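PDB 6CAF: concanavalin B from Canavalia ensiformis, which may act as a carbohydrate-binding protein of the seed, with the fold of a family 18 chitinase. Local coordinates for residues V211-D216 with N231-W236; I287-R292 with T298-N303. All coordinates share one frame; numbering follows the deposited sequence.

Contact 1 of 2, residues V211-D216 with N231-W236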
ATOM      1  N   VAL A 211       3.720  -6.959   2.599  1.00 10.53           N
ATOM      2  CA  VAL A 211       3.203  -7.967   3.498  1.00 10.14           C
ATOM      3  C   VAL A 211       2.991  -7.352   4.875  1.00 10.81           C
ATOM      4  O   VAL A 211       3.914  -6.770   5.449  1.00 11.61           O
ATOM      5  CB  VAL A 211       4.176  -9.135   3.579  1.00 11.81           C
ATOM      6  CG1 VAL A 211       3.644 -10.197   4.535  1.00 12.67           C
ATOM      7  CG2 VAL A 211       4.413  -9.760   2.212  1.00 12.86           C
ATOM      8  N   ARG A 212       1.789  -7.517   5.412  1.00 10.88           N
ATOM      9  CA  ARG A 212       1.442  -6.903   6.689  1.00 11.45           C
ATOM     10  C   ARG A 212       1.878  -7.768   7.859  1.00 12.25           C
ATOM     11  O   ARG A 212       1.171  -8.687   8.282  1.00 13.33           O
ATOM     12  CB  ARG A 212      -0.058  -6.616   6.742  1.00 11.96           C
ATOM     13  CG  ARG A 212      -0.498  -5.598   5.724  1.00 14.41           C
ATOM     14  CD  ARG A 212      -1.958  -5.222   5.837  1.00 16.14           C
ATOM     15  NE  ARG A 212      -2.791  -6.169   5.161  1.00 18.68           N
ATOM     16  CZ  ARG A 212      -3.558  -7.084   5.733  1.00 18.03           C
ATOM     17  NH1 ARG A 212      -3.625  -7.195   7.034  1.00 24.05           N
ATOM     18  NH2 ARG A 212      -4.253  -7.893   4.970  1.00 26.42           N
ATOM     19  N   PHE A 213       3.070  -7.470   8.344  1.00 12.27           N
ATOM     20  CA  PHE A 213       3.676  -8.237   9.430  1.00 13.07           C
ATOM     21  C   PHE A 213       3.244  -7.672  10.791  1.00 13.48           C
ATOM     22  O   PHE A 213       4.059  -7.252  11.598  1.00 16.19           O
ATOM     23  CB  PHE A 213       5.220  -8.226   9.321  1.00 14.39           C
ATOM     24  CG  PHE A 213       5.763  -9.008   8.146  1.00 12.58           C
ATOM     25  CD1 PHE A 213       5.814 -10.388   8.173  1.00 14.80           C
ATOM     26  CD2 PHE A 213       6.243  -8.366   7.040  1.00 12.97           C
ATOM     27  CE1 PHE A 213       6.351 -11.108   7.121  1.00 15.98           C
ATOM     28  CE2 PHE A 213       6.769  -9.077   5.996  1.00 13.25           C
ATOM     29  CZ  PHE A 213       6.792 -10.449   6.022  1.00 15.07           C
ATOM     30  N   TYR A 214       1.940  -7.659  11.046  1.00 13.15           N
ATOM     31  CA  TYR A 214       1.456  -7.172  12.321  1.00 14.01           C
ATOM     32  C   TYR A 214       0.029  -7.647  12.494  1.00 15.00           C
ATOM     33  O   TYR A 214      -0.622  -8.103  11.536  1.00 16.25           O
ATOM     34  CB  TYR A 214       1.574  -5.628  12.406  1.00 16.24           C
ATOM     35  CG  TYR A 214       0.846  -4.842  11.329  1.00 14.97           C
ATOM     36  CD1 TYR A 214       1.414  -4.632  10.112  1.00 14.17           C
ATOM     37  CD2 TYR A 214      -0.376  -4.227  11.581  1.00 19.41           C
ATOM     38  CE1 TYR A 214       0.752  -3.917   9.126  1.00 14.44           C
ATOM     39  CE2 TYR A 214      -1.003  -3.440  10.623  1.00 20.55           C
ATOM     40  CZ  TYR A 214      -0.447  -3.313   9.377  1.00 15.88           C
ATOM     41  OH  TYR A 214      -1.089  -2.566   8.401  1.00 18.21           O
ATOM     42  N   ASN A 215      -0.439  -7.552  13.733  1.00 16.18           N
ATOM     43  CA  ASN A 215      -1.736  -8.087  14.116  1.00 18.00           C
ATOM     44  C   ASN A 215      -1.871  -9.590  13.783  1.00 18.61           C
ATOM     45  O   ASN A 215      -2.951 -10.078  13.482  1.00 20.67           O
ATOM     46  CB  ASN A 215      -2.870  -7.207  13.564  1.00 20.36           C
ATOM     47  CG  ASN A 215      -2.867  -5.756  14.169  1.00 23.70           C
ATOM     48  OD1 ASN A 215      -2.360  -5.498  15.299  1.00 34.64           O
ATOM     49  ND2 ASN A 215      -3.422  -4.796  13.400  1.00 28.61           N
ATOM     50  N   ASP A 216      -0.764 -10.329  13.925  1.00 16.34           N
ATOM     51  CA  ASP A 216      -0.787 -11.780  13.736  1.00 16.62           C
ATOM     52  C   ASP A 216       0.404 -12.400  14.425  1.00 15.68           C
ATOM     53  O   ASP A 216       1.532 -12.316  13.933  1.00 15.74           O
ATOM     54  CB  ASP A 216      -0.781 -12.155  12.251  1.00 19.34           C
ATOM     55  CG  ASP A 216      -1.018 -13.650  12.026  1.00 21.78           C
ATOM     56  OD1 ASP A 216      -0.777 -14.446  12.942  1.00 22.08           O
ATOM     57  OD2 ASP A 216      -1.464 -14.040  10.937  1.00 25.11           O
ATOM     58  N   ASN A 231      10.785 -16.387   9.115  1.00 11.85           N
ATOM     59  CA  ASN A 231      10.182 -17.529   8.456  1.00 12.23           C
ATOM     60  C   ASN A 231       9.045 -17.118   7.521  1.00 11.40           C
ATOM     61  O   ASN A 231       8.900 -17.680   6.429  1.00 12.77           O
ATOM     62  CB  ASN A 231       9.689 -18.524   9.479  1.00 13.35           C
ATOM     63  CG  ASN A 231       9.149 -19.734   8.809  1.00 14.83           C
ATOM     64  OD1 ASN A 231       9.901 -20.493   8.194  1.00 15.94           O
ATOM     65  ND2 ASN A 231       7.847 -19.912   8.894  1.00 14.91           N
ATOM     66  N   ALA A 232       8.248 -16.163   7.959  1.00 11.46           N
ATOM     67  CA  ALA A 232       7.152 -15.686   7.132  1.00 11.39           C
ATOM     68  C   ALA A 232       7.715 -14.995   5.883  1.00 11.01           C
ATOM     69  O   ALA A 232       7.197 -15.179   4.779  1.00 12.21           O
ATOM     70  CB  ALA A 232       6.216 -14.800   7.930  1.00 12.80           C
ATOM     71  N   TRP A 233       8.745 -14.165   6.059  1.00 11.59           N
ATOM     72  CA  TRP A 233       9.386 -13.562   4.902  1.00 11.74           C
ATOM     73  C   TRP A 233       9.841 -14.647   3.932  1.00 10.97           C
ATOM     74  O   TRP A 233       9.587 -14.561   2.728  1.00 11.80           O
ATOM     75  CB  TRP A 233      10.562 -12.701   5.350  1.00 11.99           C
ATOM     76  CG  TRP A 233      11.315 -12.094   4.240  1.00 11.32           C
ATOM     77  CD1 TRP A 233      12.326 -12.661   3.561  1.00 13.24           C
ATOM     78  CD2 TRP A 233      11.057 -10.844   3.600  1.00 11.51           C
ATOM     79  NE1 TRP A 233      12.765 -11.829   2.564  1.00 13.13           N
ATOM     80  CE2 TRP A 233      11.991 -10.708   2.568  1.00 11.75           C
ATOM     81  CE3 TRP A 233      10.152  -9.814   3.826  1.00 12.42           C
ATOM     82  CZ2 TRP A 233      12.039  -9.582   1.744  1.00 13.14           C
ATOM     83  CZ3 TRP A 233      10.190  -8.706   3.015  1.00 13.18           C
ATOM     84  CH2 TRP A 233      11.141  -8.598   1.999  1.00 13.06           C
ATOM     85  N   LEU A 234      10.525 -15.663   4.441  1.00 11.26           N
ATOM     86  CA  LEU A 234      10.926 -16.775   3.609  1.00 12.10           C
ATOM     87  C   LEU A 234       9.744 -17.356   2.835  1.00 11.51           C
ATOM     88  O   LEU A 234       9.829 -17.590   1.626  1.00 12.46           O
ATOM     89  CB  LEU A 234      11.602 -17.851   4.466  1.00 13.28           C
ATOM     90  CG  LEU A 234      12.072 -19.095   3.733  1.00 14.46           C
ATOM     91  CD1 LEU A 234      13.084 -18.762   2.644  1.00 17.05           C
ATOM     92  CD2 LEU A 234      12.637 -20.135   4.690  1.00 16.48           C
ATOM     93  N   SER A 235       8.654 -17.623   3.537  1.00 11.25           N
ATOM     94  CA  SER A 235       7.471 -18.167   2.877  1.00 11.52           C
ATOM     95  C   SER A 235       7.010 -17.279   1.732  1.00 11.26           C
ATOM     96  O   SER A 235       6.646 -17.769   0.650  1.00 12.84           O
ATOM     97  CB  SER A 235       6.372 -18.358   3.894  1.00 12.27           C
ATOM     98  OG  SER A 235       6.743 -19.251   4.921  1.00 15.75           O
ATOM     99  N   TRP A 236       6.996 -15.971   1.955  1.00 11.11           N
ATOM    100  CA  TRP A 236       6.573 -15.017   0.933  1.00 11.54           C
ATOM    101  C   TRP A 236       7.552 -14.993  -0.245  1.00 11.78           C
ATOM    102  O   TRP A 236       7.113 -14.820  -1.395  1.00 14.15           O
ATOM    103  CB  TRP A 236       6.353 -13.618   1.540  1.00 12.00           C
ATOM    104  CG  TRP A 236       5.037 -13.576   2.219  1.00 11.92           C
ATOM    105  CD1 TRP A 236       4.785 -13.743   3.538  1.00 13.58           C
ATOM    106  CD2 TRP A 236       3.763 -13.454   1.580  1.00 12.02           C
ATOM    107  NE1 TRP A 236       3.440 -13.706   3.768  1.00 13.61           N
ATOM    108  CE2 TRP A 236       2.786 -13.537   2.579  1.00 13.04           C
ATOM    109  CE3 TRP A 236       3.361 -13.274   0.262  1.00 14.74           C
ATOM    110  CZ2 TRP A 236       1.431 -13.449   2.308  1.00 14.97           C
ATOM    111  CZ3 TRP A 236       2.019 -13.206  -0.009  1.00 17.34           C
ATOM    112  CH2 TRP A 236       1.071 -13.292   1.000  1.00 16.03           C
TER

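Contact 2 of 2, residues I287-R292 with T298-N303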
ATOM      1  N   ILE A 287      10.006  -0.857   3.014  1.00 11.47           N
ATOM      2  CA  ILE A 287       9.002  -0.988   4.027  1.00 11.79           C
ATOM      3  C   ILE A 287       7.833  -0.061   3.723  1.00 11.89           C
ATOM      4  O   ILE A 287       7.990   0.943   3.011  1.00 13.17           O
ATOM      5  CB  ILE A 287       9.545  -0.687   5.432  1.00 14.22           C
ATOM      6  CG1 ILE A 287       9.984   0.738   5.584  1.00 15.32           C
ATOM      7  CG2 ILE A 287      10.673  -1.654   5.802  1.00 14.75           C
ATOM      8  CD1 ILE A 287      10.398   1.117   7.002  1.00 17.80           C
ATOM      9  N   ALA A 288       6.666  -0.412   4.257  1.00 11.11           N
ATOM     10  CA  ALA A 288       5.527   0.482   4.279  1.00 11.37           C
ATOM     11  C   ALA A 288       5.114   0.711   5.709  1.00 11.28           C
ATOM     12  O   ALA A 288       5.190  -0.197   6.525  1.00 12.53           O
ATOM     13  CB  ALA A 288       4.338  -0.088   3.505  1.00 12.80           C
ATOM     14  N   LEU A 289       4.662   1.927   5.993  1.00 11.01           N
ATOM     15  CA  LEU A 289       4.256   2.285   7.342  1.00 10.86           C
ATOM     16  C   LEU A 289       2.766   2.623   7.415  1.00 11.49           C
ATOM     17  O   LEU A 289       2.266   3.525   6.713  1.00 11.98           O
ATOM     18  CB  LEU A 289       5.082   3.454   7.852  1.00 12.03           C
ATOM     19  CG  LEU A 289       6.568   3.139   8.004  1.00 13.40           C
ATOM     20  CD1 LEU A 289       7.380   4.385   8.315  1.00 16.32           C
ATOM     21  CD2 LEU A 289       6.800   2.082   9.041  1.00 17.10           C
ATOM     22  N   TRP A 290       2.092   1.873   8.295  1.00 11.88           N
ATOM     23  CA  TRP A 290       0.738   2.168   8.710  1.00 12.50           C
ATOM     24  C   TRP A 290       0.864   2.974  10.007  1.00 13.39           C
ATOM     25  O   TRP A 290       1.275   2.395  11.021  1.00 13.90           O
ATOM     26  CB  TRP A 290      -0.062   0.870   8.959  1.00 14.52           C
ATOM     27  CG  TRP A 290      -1.412   1.166   9.494  1.00 16.28           C
ATOM     28  CD1 TRP A 290      -1.821   1.003  10.768  1.00 23.28           C
ATOM     29  CD2 TRP A 290      -2.478   1.811   8.798  1.00 16.62           C
ATOM     30  NE1 TRP A 290      -3.115   1.513  10.923  1.00 26.35           N
ATOM     31  CE2 TRP A 290      -3.547   1.980   9.708  1.00 21.29           C
ATOM     32  CE3 TRP A 290      -2.683   2.169   7.463  1.00 20.04           C
ATOM     33  CZ2 TRP A 290      -4.766   2.572   9.336  1.00 27.60           C
ATOM     34  CZ3 TRP A 290      -3.905   2.758   7.096  1.00 23.45           C
ATOM     35  CH2 TRP A 290      -4.928   2.947   8.017  1.00 24.04           C
ATOM     36  N   ASN A 291       0.577   4.281  10.038  1.00 14.10           N
ATOM     37  CA  ASN A 291       0.201   5.169   8.952  1.00 13.33           C
ATOM     38  C   ASN A 291       0.934   6.508   9.153  1.00 13.11           C
ATOM     39  O   ASN A 291       1.814   6.636  10.029  1.00 13.96           O
ATOM     40  CB  ASN A 291      -1.307   5.355   8.907  1.00 14.88           C
ATOM     41  CG  ASN A 291      -1.850   5.981  10.182  1.00 16.25           C
ATOM     42  OD1 ASN A 291      -1.135   6.236  11.146  1.00 16.02           O
ATOM     43  ND2 ASN A 291      -3.137   6.273  10.168  1.00 23.64           N
ATOM     44  N   ARG A 292       0.604   7.505   8.338  1.00 12.75           N
ATOM     45  CA  ARG A 292       1.312   8.761   8.393  1.00 12.30           C
ATOM     46  C   ARG A 292       1.195   9.393   9.796  1.00 13.00           C
ATOM     47  O   ARG A 292       2.192   9.892  10.322  1.00 13.20           O
ATOM     48  CB  ARG A 292       0.812   9.693   7.316  1.00 13.53           C
ATOM     49  CG  ARG A 292       1.391  11.091   7.375  1.00 14.31           C
ATOM     50  CD  ARG A 292       2.888  11.163   7.213  1.00 14.63           C
ATOM     51  NE  ARG A 292       3.271  12.557   7.158  1.00 16.28           N
ATOM     52  CZ  ARG A 292       4.358  13.122   7.674  1.00 17.21           C
ATOM     53  NH1 ARG A 292       5.345  12.375   8.080  1.00 16.78           N
ATOM     54  NH2 ARG A 292       4.464  14.446   7.707  1.00 23.85           N
ATOM     55  N   THR A 298       5.940   9.384  16.051  1.00 15.16           N
ATOM     56  CA  THR A 298       7.073   8.659  16.593  1.00 16.47           C
ATOM     57  C   THR A 298       8.418   8.887  15.915  1.00 14.57           C
ATOM     58  O   THR A 298       9.463   8.530  16.457  1.00 16.50           O
ATOM     59  CB  THR A 298       6.828   7.167  16.582  1.00 16.48           C
ATOM     60  OG1 THR A 298       6.796   6.737  15.227  1.00 17.19           O
ATOM     61  CG2 THR A 298       5.521   6.796  17.283  1.00 20.65           C
ATOM     62  N   GLY A 299       8.410   9.459  14.710  1.00 13.63           N
ATOM     63  CA  GLY A 299       9.629   9.676  13.981  1.00 14.32           C
ATOM     64  C   GLY A 299      10.200   8.423  13.343  1.00 12.80           C
ATOM     65  O   GLY A 299      11.384   8.388  13.015  1.00 14.08           O
ATOM     66  N   TYR A 300       9.351   7.418  13.098  1.00 12.57           N
ATOM     67  CA  TYR A 300       9.827   6.119  12.639  1.00 12.13           C
ATOM     68  C   TYR A 300      10.653   6.220  11.342  1.00 12.66           C
ATOM     69  O   TYR A 300      11.814   5.816  11.296  1.00 12.95           O
ATOM     70  CB  TYR A 300       8.622   5.173  12.472  1.00 12.68           C
ATOM     71  CG  TYR A 300       8.988   3.709  12.419  1.00 12.10           C
ATOM     72  CD1 TYR A 300       9.600   3.149  11.311  1.00 14.23           C
ATOM     73  CD2 TYR A 300       8.735   2.905  13.469  1.00 15.21           C
ATOM     74  CE1 TYR A 300       9.939   1.796  11.301  1.00 15.06           C
ATOM     75  CE2 TYR A 300       9.047   1.562  13.454  1.00 15.39           C
ATOM     76  CZ  TYR A 300       9.656   1.011  12.381  1.00 14.31           C
ATOM     77  OH  TYR A 300       9.952  -0.332  12.375  1.00 17.06           O
ATOM     78  N   SER A 301      10.057   6.745  10.276  1.00 11.85           N
ATOM     79  CA  SER A 301      10.783   6.796   9.035  1.00 12.63           C
ATOM     80  C   SER A 301      11.992   7.720   9.109  1.00 13.47           C
ATOM     81  O   SER A 301      13.008   7.443   8.489  1.00 14.51           O
ATOM     82  CB  SER A 301       9.884   7.178   7.852  1.00 13.85           C
ATOM     83  OG  SER A 301       9.271   8.451   8.028  1.00 14.67           O
ATOM     84  N   THR A 302      11.888   8.808   9.863  1.00 13.44           N
ATOM     85  CA  THR A 302      13.027   9.681  10.011  1.00 13.98           C
ATOM     86  C   THR A 302      14.225   8.930  10.584  1.00 13.39           C
ATOM     87  O   THR A 302      15.374   9.090  10.138  1.00 15.42           O
ATOM     88  CB  THR A 302      12.623  10.881  10.868  1.00 14.93           C
ATOM     89  OG1 THR A 302      11.715  11.670  10.090  1.00 17.88           O
ATOM     90  CG2 THR A 302      13.816  11.718  11.220  1.00 16.77           C
ATOM     91  N   ASN A 303      13.968   8.106  11.593  1.00 13.03           N
ATOM     92  CA  ASN A 303      15.033   7.338  12.215  1.00 14.27           C
ATOM     93  C   ASN A 303      15.627   6.247  11.398  1.00 26.06           C
ATOM     94  O   ASN A 303      16.810   6.014  11.304  1.00 23.77           O
ATOM     95  CB  ASN A 303      14.582   6.817  13.553  1.00 14.97           C
ATOM     96  CG  ASN A 303      14.570   7.903  14.588  1.00 16.27           C
ATOM     97  OD1 ASN A 303      15.514   8.675  14.690  1.00 22.64           O
ATOM     98  ND2 ASN A 303      13.520   7.978  15.344  1.00 19.06           N
TER

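Contact 1 of 2, residues V211-D216 with N231-W236
Val211, the penultimate residue of its strand, lays both methyl groups over one face of the Trp236 indole. The CH-pi component is explicit: Val211 CG1 stands 3.9 Å from the centroid of the five-membered ring and 22° off the ring normal, with CG1 to Trp236 NE1 at 3.6 Å as the shortest approach. Val211 CG2 sits over the ring fusion, 3.8 Å from Trp236 CD2. The valine rotamer explains this sharing: with CG1 anti to the backbone N (chi1 179°), both branches face the helix and rest side by side on that face, CG1 over the five-membered ring and CG2 near CD2 and CG.

A second group of contacts is aromatic and apolar, centred on Phe213. Ala232 CB meets the rim of that ring, in its plane, 3.8 Å from Phe213 CE1. The outer ring atoms also reach Trp233, where Phe213 CZ lies 4.1 Å from CE3, at the edge of the indole; the two side chains cross at about a right angle. Val211 CG1 also lies 3.5 Å above the plane of the Phe213 ring, offset toward its rim, so one methyl touches both aromatic groups.

No hydrogen bond links the segments, and both indole N-H groups are satisfied by outside carbonyls: Trp236 NE1 donates to Cys190 O and Trp233 NE1 to Pro278 O. Were Trp236 reduced to an alanine, a gap would probably open beneath the Val211 methyls and Cys190 O would lose this donor.

Within the TIM barrel, the contact packs the outward side of strand 208-212 and the inverse gamma turn centred on Phe213 against helix 227-239, the first two elements of a beta-alpha-beta unit. Trp233 extends the packing to Leu247 and Leu249 of the next strand, 247-252, and to Tyr284 of strand 284-290.

Contact 2 of 2, residues I287-R292 with T298-N303
Leu289 and Tyr300 meet obliquely, in the layer of a TIM barrel between the last parallel strand, 284-290, and helix 300-308 outside it. The leucine presents its forked end to the CD1-CE1 bond of the phenol ring. Leu289 CD2 lies 3.8 Å from Tyr300 CD1, and Leu289 CD1 approaches that same ring carbon at 3.9 Å, so both methyls converge on CD1, and CD2 also reaches CE1. On the helix, Tyr300 CG is anti to the backbone N (chi1 -162°), which carries the ring toward Ile287. That residue makes a looser contact, with Ile287 CD1 4.4 Å from Tyr300 CE1. The spacing follows strand alternation: Ile287 and Leu289 both point toward the helix, whereas Ala288 between them packs on Ala33 of strand 31-36.

Tyr300 is anchored at its far end as well. Its hydroxyl is hydrogen-bonded to Ile264 O, and its ring also touches Pro266 and Leu269 of helix 266-273, placing it among two helices and the strand.

The connection is short: the five residues between the segments all belong to helix 292-298. Asn291, which follows a cis peptide bond, is its N-cap, with OD1 hydrogen-bonded to Ala294 N. Gly299, at positive phi, separates it from the next helix and serves as the N-cap residue there.

Ser301 brings a carbon, not its hydroxyl, to the strand. Its OG is directed to Asp295 OD2 and Asn52 ND2, two polar partners for a buried hydroxyl, and the apolar side of the residue is turned to the leucine: Ser301 CB lies 3.8 Å from Leu289 CD1.

Overall arrangement
From the N terminus, the chain has already laid down strands 31-36 to 183-186 when strand 208-212 opens contact 1. Fourteen residues, the last four already in helix 227-239, lead to 231-236, which closes it. Strand 247-252 follows, then helix 266-273, before 287-292 opens contact 2; that loop closes after only five intervening residues, at 298-303. The loops are therefore in series, neither nested nor crossed, with centres about 18 Å apart. Each ties a strand of the same curled parallel sheet to an outer helix, and strand 284-290 pairs with 31-36 to close the barrel. The two contacts touch directly, in packing, where Tyr214 OH of contact 1 lies 3.6 Å from Trp290 CB of contact 2.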